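Local coordinates for protein apolipophorin-3b (Locusta migratoria, PDB 1AEP) that helps load diacylglycerol into lipophorin, the insect hemolymph lipoprotein, by covering the hydrophobic surface that expands as lipid is taken up for transport during flight, at residues Asn80-Ile85 with Asn107-Trp112. Residue numbers count along the deposited sequence, not the author numbering.
Sequences NLNNSI and NVGHQW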
loop_
_atom_site.group_PDB
_atom_site.type_symbol
_atom_site.label_atom_id
_atom_site.label_comp_id
_atom_site.label_asym_id
_atom_site.label_seq_id
_atom_site.Cartn_x
_atom_site.Cartn_y
_atom_site.Cartn_z
ATOM N N ASN A 80 9.699 5.575 3.227
ATOM C CA ASN A 80 8.673 5.361 4.216
ATOM C C ASN A 80 7.677 4.282 3.846
ATOM O O ASN A 80 7.346 3.453 4.692
ATOM C CB ASN A 80 7.946 6.660 4.475
ATOM C CG ASN A 80 8.731 7.373 5.482
ATOM O OD1 ASN A 80 8.541 7.183 6.682
ATOM N ND2 ASN A 80 9.750 8.145 5.003
ATOM N N LEU A 81 7.182 4.310 2.588
ATOM C CA LEU A 81 6.241 3.307 2.156
ATOM C C LEU A 81 6.842 1.954 2.423
ATOM O O LEU A 81 6.199 1.060 2.931
ATOM C CB LEU A 81 6.100 3.344 0.652
ATOM C CG LEU A 81 4.958 4.184 0.221
ATOM C CD1 LEU A 81 4.934 4.067 -1.292
ATOM C CD2 LEU A 81 3.734 3.566 0.811
ATOM N N ASN A 82 8.138 1.847 2.111
ATOM C CA ASN A 82 8.883 0.625 2.314
ATOM C C ASN A 82 8.972 0.214 3.776
ATOM O O ASN A 82 8.986 -0.964 4.120
ATOM C CB ASN A 82 10.291 0.787 1.843
ATOM C CG ASN A 82 10.886 -0.568 1.810
ATOM O OD1 ASN A 82 10.292 -1.477 1.202
ATOM N ND2 ASN A 82 12.006 -0.704 2.488
ATOM N N ASN A 83 9.046 1.190 4.652
ATOM C CA ASN A 83 9.160 0.878 6.051
ATOM C C ASN A 83 7.874 0.374 6.671
ATOM O O ASN A 83 7.878 -0.397 7.628
ATOM C CB ASN A 83 9.862 1.966 6.869
ATOM C CG ASN A 83 11.285 2.158 6.351
ATOM O OD1 ASN A 83 12.048 2.997 6.850
ATOM N ND2 ASN A 83 11.649 1.382 5.315
ATOM N N SER A 84 6.761 0.797 6.127
ATOM C CA SER A 84 5.537 0.330 6.708
ATOM C C SER A 84 5.132 -1.053 6.251
ATOM O O SER A 84 4.182 -1.608 6.784
ATOM C CB SER A 84 4.409 1.338 6.749
ATOM O OG SER A 84 4.205 1.897 5.486
ATOM N N ILE A 85 5.870 -1.639 5.296
ATOM C CA ILE A 85 5.533 -2.987 4.831
ATOM C C ILE A 85 6.547 -4.108 5.131
ATOM O O ILE A 85 6.147 -5.245 5.388
ATOM C CB ILE A 85 4.978 -3.089 3.412
ATOM C CG1 ILE A 85 5.750 -2.235 2.403
ATOM C CG2 ILE A 85 3.497 -2.777 3.386
ATOM C CD1 ILE A 85 6.889 -2.985 1.728
ATOM N N ASN A 107 -1.224 1.963 7.183
ATOM C CA ASN A 107 -0.134 2.913 7.048
ATOM C C ASN A 107 0.133 3.331 5.586
ATOM O O ASN A 107 0.535 4.461 5.317
ATOM C CB ASN A 107 1.161 2.323 7.562
ATOM C CG ASN A 107 1.057 2.029 9.015
ATOM O OD1 ASN A 107 1.859 1.243 9.551
ATOM N ND2 ASN A 107 0.051 2.623 9.633
ATOM N N VAL A 108 -0.080 2.419 4.634
ATOM C CA VAL A 108 0.154 2.729 3.228
ATOM C C VAL A 108 -0.837 3.772 2.747
ATOM O O VAL A 108 -0.513 4.669 1.974
ATOM C CB VAL A 108 0.094 1.456 2.386
ATOM C CG1 VAL A 108 0.010 1.767 0.916
ATOM C CG2 VAL A 108 1.354 0.670 2.667
ATOM N N GLY A 109 -2.061 3.655 3.247
ATOM C CA GLY A 109 -3.105 4.592 2.900
ATOM C C GLY A 109 -2.852 5.994 3.437
ATOM O O GLY A 109 -3.065 6.991 2.739
ATOM N N HIS A 110 -2.399 6.058 4.696
ATOM C CA HIS A 110 -2.131 7.325 5.359
ATOM C C HIS A 110 -1.001 8.077 4.723
ATOM O O HIS A 110 -1.077 9.284 4.558
ATOM C CB HIS A 110 -1.961 7.213 6.848
ATOM C CG HIS A 110 -3.249 6.817 7.447
ATOM N ND1 HIS A 110 -3.275 6.143 8.656
ATOM C CD2 HIS A 110 -4.520 6.994 7.008
ATOM C CE1 HIS A 110 -4.557 5.923 8.911
ATOM N NE2 HIS A 110 -5.334 6.424 7.964
ATOM N N GLN A 111 0.027 7.331 4.347
ATOM C CA GLN A 111 1.185 7.872 3.690
ATOM C C GLN A 111 0.849 8.415 2.298
ATOM O O GLN A 111 1.469 9.367 1.822
ATOM C CB GLN A 111 2.212 6.784 3.638
ATOM C CG GLN A 111 3.271 6.998 4.706
ATOM C CD GLN A 111 3.805 5.688 5.228
ATOM O OE1 GLN A 111 3.644 5.323 6.399
ATOM N NE2 GLN A 111 4.426 4.946 4.315
ATOM N N TRP A 112 -0.144 7.795 1.655
ATOM C CA TRP A 112 -0.611 8.223 0.363
ATOM C C TRP A 112 -1.386 9.512 0.506
ATOM O O TRP A 112 -1.232 10.424 -0.296
ATOM C CB TRP A 112 -1.440 7.163 -0.339
ATOM C CG TRP A 112 -0.519 6.434 -1.247
ATOM C CD1 TRP A 112 -0.062 5.177 -1.074
ATOM C CD2 TRP A 112 0.106 6.952 -2.435
ATOM N NE1 TRP A 112 0.817 4.869 -2.072
ATOM C CE2 TRP A 112 0.920 5.916 -2.948
ATOM C CE3 TRP A 112 0.026 8.158 -3.160
ATOM C CZ2 TRP A 112 1.692 6.055 -4.126
ATOM C CZ3 TRP A 112 0.799 8.310 -4.290
ATOM C CH2 TRP A 112 1.627 7.277 -4.778
#
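Residues 80-85 lie at the C-terminal end of helix 69-83 and pack against the middle of helix 94-121. The backbones run in opposite senses: Leu81 CA is 6.2 Å from Val108 CA, and Ser84 CA is 6.2 Å from Asn107 CA. At Ser84 and Asn107 both CA-to-CB bonds point toward the other segment, and the short serine side chain lets its CB approach Asn107 CB to 3.5 Å. Gln111, long and flexible, reaches across on the more exposed side, where its NE2 donates a hydrogen bond to Ser84 OG (3.3 Å). The same hydroxyl makes a weak hydrogen bond from Ser84 OG to the backbone Leu81 O (3.3 Å). Inside, apolar branches take over: Val108 CG1 meets Leu81 CD2 and Val108 CG2 meets Ile85 CG2, both at 4.1 Å. At the indole ring, Leu81 CD1 comes within 4.3 Å of Trp112 NE1. Polar groups outside and aliphatic ones inside mark the amphipathic helices of this apolipophorin bundle. Leu81, Ile85 and Val108 also touch helix 36-63, Val108 meets Thr141 of helix 131-154, and Trp112 packs edge-to-face with Phe77 and rests on helices 7-25 and 131-154, so the contact joins all five helices.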